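HhaI Restriction Endonuclease (Haemophilus parahaemolyticus, PDB 6UKF) binds its cognate DNA and, as a restriction endonuclease, probably cleaves it by hydrolysing phosphodiester bonds. Local coordinates at residues Ser76-Asn79 and Pro80-Lys84; Asn115-Lys118 and Glu119-Ser123. All coordinates share one frame; numbering follows the deposited sequence.

Interaction 1. Residues Ser76-Asn79 and Pro80-Lys84; sequences SEIN and PYTQK
A capping box formed by Asn-79 and Thr-82 starts helix 80-91, where the loop that follows strand 67-70 turns into its first helical turn. Asn-79 is the N-cap, and its amide oxygen is the acceptor for two backbone N-H groups at the start of the helix. The stronger bond comes from Thr-82 N to Asn-79 OD1, 2.9 Å long and fairly straight at 162°, with the donor standing well above the plane of the amide carbonyl. Tyr-81 N approaches the same oxygen at 2.8 Å, but its N-H is poorly aimed and the bond is weak. Asn-79 reaches both because its CG sits between the backbone N and the carbonyl carbon (chi1 65°), which folds the amide back over the helix end.

The reciprocal half of the box runs from Asn-79 N to Thr-82 OG1, 3.2 Å and nearly linear at 166°. Thr-82 holds this hydroxyl beside its own backbone N, anti to the carbonyl carbon, and its side chain crosses that of Asn-79 at about a right angle. A water 2.7 Å from Thr-82 OG1 donates a longer bond to Glu-77 O, tying the preceding loop to the cap. The regular helical pattern sets in with Gln-83 N bonding to Asn-79 O at 3.0 Å.

Outside the box, Ile-78 lays its CG2 methyl across the Gln-83 chain, 3.4 Å from Gln-83 CG, in one of the two conformations that Gln-83 adopts. This van der Waals contact joins the residue before the N-cap to the fourth residue of the helix. Ile-78 and Thr-82 also touch Tyr-70 of strand 67-70.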
ATOM      1  N   SER A  76     -10.096   4.366   7.610  1.00 15.84           N
ATOM      2  CA  SER A  76     -11.358   4.167   6.913  1.00 17.40           C
ATOM      3  C   SER A  76     -12.361   3.605   7.906  1.00 14.56           C
ATOM      4  O   SER A  76     -11.985   2.949   8.881  1.00 16.15           O
ATOM      5  CB  SER A  76     -11.224   3.217   5.714  1.00 21.16           C
ATOM      6  OG  SER A  76     -10.972   1.888   6.137  1.00 21.40           O
ATOM      7  N   GLU A  77     -13.638   3.860   7.654  1.00 14.53           N
ATOM      8  CA  GLU A  77     -14.668   3.482   8.604  1.00 15.16           C
ATOM      9  C   GLU A  77     -15.141   2.056   8.355  1.00 13.41           C
ATOM     10  O   GLU A  77     -14.997   1.500   7.264  1.00 15.60           O
ATOM     11  CB  GLU A  77     -15.856   4.443   8.537  1.00 17.22           C
ATOM     12  CG  GLU A  77     -16.638   4.397   7.228  1.00 20.69           C
ATOM     13  CD  GLU A  77     -17.780   5.409   7.161  1.00 24.79           C
ATOM     14  OE1 GLU A  77     -18.649   5.206   6.382  1.00 26.19           O
ATOM     15  OE2 GLU A  77     -17.784   6.469   7.969  1.00 26.15           O
ATOM     16  N   ILE A  78     -15.713   1.467   9.403  1.00 14.25           N
ATOM     17  CA  ILE A  78     -16.297   0.141   9.289  1.00 14.30           C
ATOM     18  C   ILE A  78     -17.448   0.182   8.295  1.00 13.79           C
ATOM     19  O   ILE A  78     -18.370   0.998   8.421  1.00 15.30           O
ATOM     20  CB  ILE A  78     -16.770  -0.327  10.673  1.00 14.45           C
ATOM     21  CG1 ILE A  78     -15.582  -0.443  11.633  1.00 14.59           C
ATOM     22  CG2 ILE A  78     -17.495  -1.645  10.566  1.00 15.84           C
ATOM     23  CD1 ILE A  78     -15.985  -0.618  13.080  1.00 16.17           C
ATOM     24  N   ASN A  79     -17.393  -0.686   7.296  1.00 16.21           N
ATOM     25  CA  ASN A  79     -18.503  -0.944   6.395  1.00 17.82           C
ATOM     26  C   ASN A  79     -19.003  -2.370   6.607  1.00 16.68           C
ATOM     27  O   ASN A  79     -18.409  -3.143   7.365  1.00 15.36           O
ATOM     28  CB  ASN A  79     -18.088  -0.702   4.935  1.00 16.89           C
ATOM     29  CG  ASN A  79     -17.031  -1.670   4.441  1.00 16.75           C
ATOM     30  OD1 ASN A  79     -17.229  -2.882   4.455  1.00 14.26           O
ATOM     31  ND2 ASN A  79     -15.916  -1.132   3.958  1.00 17.12           N
ATOM     32  N   PRO A  80     -20.124  -2.743   5.983  1.00 17.31           N
ATOM     33  CA  PRO A  80     -20.698  -4.068   6.271  1.00 16.10           C
ATOM     34  C   PRO A  80     -19.751  -5.216   5.983  1.00 13.34           C
ATOM     35  O   PRO A  80     -19.846  -6.267   6.629  1.00 13.04           O
ATOM     36  CB  PRO A  80     -21.946  -4.112   5.378  1.00 18.62           C
ATOM     37  CG  PRO A  80     -22.311  -2.683   5.189  1.00 20.53           C
ATOM     38  CD  PRO A  80     -21.011  -1.940   5.123  1.00 19.51           C
ATOM     39  N   TYR A  81     -18.836  -5.045   5.032  1.00 11.37           N
ATOM     40  CA  TYR A  81     -17.898  -6.110   4.691  1.00  9.60           C
ATOM     41  C   TYR A  81     -16.764  -6.174   5.701  1.00 10.17           C
ATOM     42  O   TYR A  81     -16.320  -7.268   6.067  1.00 10.04           O
ATOM     43  CB  TYR A  81     -17.437  -5.912   3.249  1.00  9.95           C
ATOM     44  CG  TYR A  81     -18.637  -5.598   2.387  1.00 11.48           C
ATOM     45  CD1 TYR A  81     -19.559  -6.585   2.066  1.00 12.78           C
ATOM     46  CD2 TYR A  81     -18.894  -4.302   1.964  1.00 14.11           C
ATOM     47  CE1 TYR A  81     -20.683  -6.297   1.312  1.00 15.28           C
ATOM     48  CE2 TYR A  81     -20.015  -4.004   1.209  1.00 16.48           C
ATOM     49  CZ  TYR A  81     -20.907  -5.004   0.888  1.00 17.01           C
ATOM     50  OH  TYR A  81     -22.023  -4.713   0.136  1.00 22.30           O
ATOM     51  N   THR A  82     -16.314  -5.020   6.194  1.00  9.82           N
ATOM     52  CA  THR A  82     -15.463  -5.011   7.378  1.00 10.03           C
ATOM     53  C   THR A  82     -16.108  -5.819   8.495  1.00 10.51           C
ATOM     54  O   THR A  82     -15.457  -6.645   9.143  1.00 10.59           O
ATOM     55  CB  THR A  82     -15.259  -3.574   7.864  1.00 11.08           C
ATOM     56  OG1 THR A  82     -15.003  -2.699   6.757  1.00 12.17           O
ATOM     57  CG2 THR A  82     -14.105  -3.513   8.862  1.00 11.23           C
ATOM     58  N   GLN A  83     -17.402  -5.582   8.732  1.00 11.30           N
ATOM     59  CA  GLN A  83     -18.090  -6.239   9.838  0.65 12.79           C
ATOM     60  C   GLN A  83     -18.159  -7.746   9.635  1.00 12.25           C
ATOM     61  O   GLN A  83     -17.990  -8.515  10.588  1.00 12.36           O
ATOM     62  CB  GLN A  83     -19.483  -5.630  10.015  0.65 16.99           C
ATOM     63  CG  GLN A  83     -19.462  -4.359  10.848  0.65 20.17           C
ATOM     64  CD  GLN A  83     -20.651  -3.453  10.608  0.65 23.29           C
ATOM     65  OE1 GLN A  83     -21.516  -3.737   9.780  0.65 26.13           O
ATOM     66  NE2 GLN A  83     -20.697  -2.345  11.336  0.65 24.19           N
ATOM     67  N   LYS A  84     -18.403  -8.193   8.399  1.00 11.72           N
ATOM     68  CA  LYS A  84     -18.425  -9.628   8.135  1.00 11.22           C
ATOM     69  C   LYS A  84     -17.070 -10.259   8.434  1.00 10.40           C
ATOM     70  O   LYS A  84     -16.996 -11.349   9.012  1.00 10.69           O
ATOM     71  CB  LYS A  84     -18.818  -9.898   6.684  1.00 11.77           C
ATOM     72  CG  LYS A  84     -20.239  -9.498   6.317  1.00 16.74           C
ATOM     73  CD  LYS A  84     -20.502  -9.736   4.839  1.00 19.70           C
ATOM     74  CE  LYS A  84     -21.746  -9.006   4.361  1.00 23.12           C
ATOM     75  NZ  LYS A  84     -22.946  -9.315   5.185  1.00 26.50           N
TER
HETATM   76  O   HOH W   1     -12.930  -0.988   6.836  1.00 15.31           O

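Interaction 2. Residues Asn115-Lys118 and Glu119-Ser123. With nucleotides of chain B.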
ATOM      1  N   ASN A 115     -16.272  -6.632  -2.343  1.00  7.84           N
ATOM      2  CA  ASN A 115     -17.173  -5.569  -1.913  1.00  8.36           C
ATOM      3  C   ASN A 115     -16.487  -4.617  -0.942  1.00  7.99           C
ATOM      4  O   ASN A 115     -16.732  -3.407  -0.985  1.00  8.39           O
ATOM      5  CB  ASN A 115     -18.451  -6.158  -1.321  1.00  8.70           C
ATOM      6  CG  ASN A 115     -19.388  -6.681  -2.388  1.00 10.40           C
ATOM      7  OD1 ASN A 115     -19.401  -6.180  -3.512  1.00 13.81           O
ATOM      8  ND2 ASN A 115     -20.183  -7.686  -2.043  1.00 11.86           N
ATOM      9  N   TRP A 116     -15.618  -5.127  -0.067  1.00  7.90           N
ATOM     10  CA  TRP A 116     -14.832  -4.222   0.766  1.00  8.15           C
ATOM     11  C   TRP A 116     -13.994  -3.297  -0.106  1.00  7.75           C
ATOM     12  O   TRP A 116     -13.959  -2.079   0.106  1.00  8.02           O
ATOM     13  CB  TRP A 116     -13.927  -4.996   1.731  1.00  8.38           C
ATOM     14  CG  TRP A 116     -13.217  -4.069   2.671  1.00  8.57           C
ATOM     15  CD1 TRP A 116     -13.622  -3.701   3.920  1.00  9.55           C
ATOM     16  CD2 TRP A 116     -11.997  -3.355   2.419  1.00  9.09           C
ATOM     17  NE1 TRP A 116     -12.729  -2.810   4.464  1.00 10.18           N
ATOM     18  CE2 TRP A 116     -11.722  -2.582   3.563  1.00 10.20           C
ATOM     19  CE3 TRP A 116     -11.109  -3.299   1.338  1.00  9.80           C
ATOM     20  CZ2 TRP A 116     -10.595  -1.767   3.659  1.00 11.32           C
ATOM     21  CZ3 TRP A 116      -9.991  -2.489   1.437  1.00 10.93           C
ATOM     22  CH2 TRP A 116      -9.745  -1.735   2.588  1.00 11.37           C
ATOM     23  N   ILE A 117     -13.311  -3.869  -1.099  1.00  7.98           N
ATOM     24  CA  ILE A 117     -12.467  -3.083  -1.996  1.00  7.87           C
ATOM     25  C   ILE A 117     -13.290  -2.015  -2.705  1.00  7.61           C
ATOM     26  O   ILE A 117     -12.887  -0.850  -2.796  1.00  8.20           O
ATOM     27  CB  ILE A 117     -11.745  -4.024  -2.983  1.00  7.87           C
ATOM     28  CG1 ILE A 117     -10.639  -4.796  -2.251  1.00  8.93           C
ATOM     29  CG2 ILE A 117     -11.185  -3.263  -4.180  1.00  9.33           C
ATOM     30  CD1 ILE A 117     -10.015  -5.912  -3.063  1.00 10.48           C
ATOM     31  N   LYS A 118     -14.463  -2.393  -3.213  1.00  8.30           N
ATOM     32  CA  LYS A 118     -15.304  -1.422  -3.904  1.00  8.56           C
ATOM     33  C   LYS A 118     -15.710  -0.289  -2.971  1.00  9.06           C
ATOM     34  O   LYS A 118     -15.618   0.890  -3.329  1.00  9.53           O
ATOM     35  CB  LYS A 118     -16.535  -2.115  -4.486  1.00  8.74           C
ATOM     36  CG  LYS A 118     -16.216  -2.997  -5.675  1.00  8.70           C
ATOM     37  CD  LYS A 118     -17.438  -3.731  -6.183  1.00  9.27           C
ATOM     38  CE  LYS A 118     -17.113  -4.528  -7.436  1.00  9.21           C
ATOM     39  NZ  LYS A 118     -18.284  -5.317  -7.909  1.00 10.03           N
ATOM     40  N   GLU A 119     -16.183  -0.633  -1.770  0.56  8.99           N
ATOM     41  CA  GLU A 119     -16.565   0.389  -0.801  0.56  9.35           C
ATOM     42  C   GLU A 119     -15.391   1.305  -0.493  0.56  8.81           C
ATOM     43  O   GLU A 119     -15.514   2.536  -0.529  0.56 10.06           O
ATOM     44  CB  GLU A 119     -17.040  -0.278   0.490  0.56 11.05           C
ATOM     45  CG  GLU A 119     -18.365  -1.014   0.386  0.56 13.91           C
ATOM     46  CD  GLU A 119     -19.563  -0.111   0.609  0.56 18.23           C
ATOM     47  OE1 GLU A 119     -19.407   0.944   1.263  0.56 18.44           O
ATOM     48  OE2 GLU A 119     -20.664  -0.456   0.134  0.56 22.88           O
ATOM     49  N   TYR A 120     -14.239   0.712  -0.182  1.00  8.61           N
ATOM     50  CA  TYR A 120     -13.088   1.496   0.238  1.00  8.93           C
ATOM     51  C   TYR A 120     -12.626   2.434  -0.867  1.00  8.68           C
ATOM     52  O   TYR A 120     -12.431   3.633  -0.638  1.00 10.19           O
ATOM     53  CB  TYR A 120     -11.955   0.562   0.656  1.00 10.11           C
ATOM     54  CG  TYR A 120     -10.686   1.299   0.983  1.00 11.07           C
ATOM     55  CD1 TYR A 120     -10.609   2.113   2.103  1.00 13.59           C
ATOM     56  CD2 TYR A 120      -9.567   1.195   0.168  1.00 11.76           C
ATOM     57  CE1 TYR A 120      -9.457   2.799   2.406  1.00 16.73           C
ATOM     58  CE2 TYR A 120      -8.405   1.877   0.466  1.00 13.78           C
ATOM     59  CZ  TYR A 120      -8.358   2.677   1.588  1.00 15.60           C
ATOM     60  OH  TYR A 120      -7.209   3.364   1.898  1.00 18.86           O
ATOM     61  N   TYR A 121     -12.446   1.912  -2.078  1.00  8.29           N
ATOM     62  CA  TYR A 121     -11.927   2.759  -3.147  1.00  9.06           C
ATOM     63  C   TYR A 121     -12.948   3.804  -3.581  1.00  8.64           C
ATOM     64  O   TYR A 121     -12.576   4.945  -3.872  1.00 10.09           O
ATOM     65  CB  TYR A 121     -11.367   1.907  -4.286  1.00  9.22           C
ATOM     66  CG  TYR A 121     -10.030   1.338  -3.873  1.00  9.17           C
ATOM     67  CD1 TYR A 121      -8.880   2.106  -3.949  1.00 10.66           C
ATOM     68  CD2 TYR A 121      -9.929   0.063  -3.339  1.00 10.53           C
ATOM     69  CE1 TYR A 121      -7.661   1.610  -3.539  1.00 11.39           C
ATOM     70  CE2 TYR A 121      -8.714  -0.445  -2.927  1.00 10.94           C
ATOM     71  CZ  TYR A 121      -7.581   0.333  -3.030  1.00 11.00           C
ATOM     72  OH  TYR A 121      -6.368  -0.164  -2.615  1.00 13.19           O
ATOM     73  N   LYS A 122     -14.238   3.466  -3.580  1.00  9.15           N
ATOM     74  CA  LYS A 122     -15.249   4.495  -3.808  1.00 10.39           C
ATOM     75  C   LYS A 122     -15.133   5.608  -2.772  1.00 11.01           C
ATOM     76  O   LYS A 122     -15.265   6.794  -3.103  1.00 12.62           O
ATOM     77  CB  LYS A 122     -16.651   3.887  -3.774  1.00 10.77           C
ATOM     78  CG  LYS A 122     -17.000   3.002  -4.964  1.00 12.11           C
ATOM     79  CD  LYS A 122     -18.317   2.279  -4.725  1.00 15.81           C
ATOM     80  CE  LYS A 122     -18.641   1.298  -5.839  1.00 15.65           C
ATOM     81  NZ  LYS A 122     -19.899   0.557  -5.570  1.00 17.12           N
ATOM     82  N   SER A 123     -14.883   5.248  -1.509  1.00 11.71           N
ATOM     83  CA  SER A 123     -14.787   6.244  -0.448  1.00 14.39           C
ATOM     84  C   SER A 123     -13.602   7.177  -0.644  1.00 15.62           C
ATOM     85  O   SER A 123     -13.614   8.295  -0.118  1.00 18.30           O
ATOM     86  CB  SER A 123     -14.685   5.549   0.912  1.00 16.71           C
ATOM     87  OG  SER A 123     -13.348   5.190   1.211  1.00 17.85           O
TER
ATOM     88  P    DG B   8      -4.034   2.087   1.464  1.00  9.94           P
ATOM     89  OP1  DG B   8      -5.041   2.687   0.563  1.00 11.75           O
ATOM     90  OP2  DG B   8      -4.111   0.647   1.801  1.00 11.18           O
ATOM     91  O5'  DG B   8      -2.605   2.402   0.837  1.00  9.53           O
ATOM     92  C5'  DG B   8      -2.332   3.717   0.377  1.00  9.64           C
ATOM     93  C4'  DG B   8      -0.903   3.837  -0.088  1.00  9.71           C
ATOM     94  O4'  DG B   8      -0.008   3.727   1.037  1.00  9.73           O
ATOM     95  C3'  DG B   8      -0.454   2.753  -1.047  1.00  9.33           C
ATOM     96  O3'  DG B   8      -0.788   3.097  -2.351  1.00  9.97           O
ATOM     97  C2'  DG B   8       1.047   2.689  -0.827  1.00 10.35           C
ATOM     98  C1'  DG B   8       1.171   3.026   0.645  1.00  9.73           C
ATOM     99  N9   DG B   8       1.309   1.881   1.546  1.00  8.69           N
ATOM    100  C8   DG B   8       0.303   1.217   2.207  1.00  9.04           C
ATOM    101  N7   DG B   8       0.738   0.273   2.996  1.00  8.80           N
ATOM    102  C5   DG B   8       2.120   0.329   2.863  1.00  8.39           C
ATOM    103  C6   DG B   8       3.134  -0.444   3.479  1.00  8.67           C
ATOM    104  O6   DG B   8       3.011  -1.358   4.301  1.00  9.95           O
ATOM    105  N1   DG B   8       4.402  -0.052   3.063  1.00  8.86           N
ATOM    106  C2   DG B   8       4.657   0.951   2.162  1.00  8.98           C
ATOM    107  N2   DG B   8       5.946   1.186   1.883  1.00 10.26           N
ATOM    108  N3   DG B   8       3.719   1.679   1.582  1.00  9.24           N
ATOM    109  C4   DG B   8       2.481   1.319   1.980  1.00  9.06           C
TER
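Aromatic packing joins Trp-116 to Tyr-120, one turn apart on helix 110-123. Both side chains leave the backbone with CG anti to the backbone N (chi1 -175° and 175°), and they run side by side in the same direction. Their planes are only 14° from parallel, yet the rings are slid so far that they barely overlap. Tyr-120 CB therefore lies over the six-membered ring of Trp-116, 3.8 Å from its centroid in a CH-pi contact, and Trp-116 CH2 meets the face of the tyrosine ring 3.6 Å from Tyr-120 CG. Phe-232 stacks on the same tryptophan.

Apolar contact continues one residue on, where Ile-117 CG2 lies 3.7 Å from Tyr-121 CD2; Phe-129 meets Tyr-121 edge-to-face.

Among the polar interactions, successive backbone bonds such as Tyr-120 N to Trp-116 O (2.8 Å) keep the turns in step. Lys-118 extends to a salt bridge with Glu-145, and Ser-123 OG donates to Tyr-120 O at 2.6 Å.

The phenol of Tyr-120 donates to the phosphate oxygen OP1 of DG8 of chain B, with 2.6 Å between Tyr-120 OH and OP1. That oxygen lies near the ring plane at its edge. With its ring laid against Trp-116, Tyr-120 forms a DNA-backbone contact of the kind by which protein–DNA complexes hold a phosphate without reading the base.

How the interactions relate
The centres of the two interactions lie about 10 Å apart, on the same side of the chain's centre, and they follow one another in sequence: interaction 1 opens helix 80-91, and interaction 2 lies in the later part of helix 110-123. The two helices pack directly against each other. Thr-82 OG1 lies 3.2 Å from Trp-116 NE1, and Asn-79 ND2 comes within 3.4 Å of Trp-116 CD1, which sets the capping box against the indole. The Tyr-81 ring touches both Asn-115 and Glu-119. Trp-116 thus meets the cap of 80-91 and also the phosphate-binding Tyr-120, linking the start of one helix to the DNA-contacting part of the other.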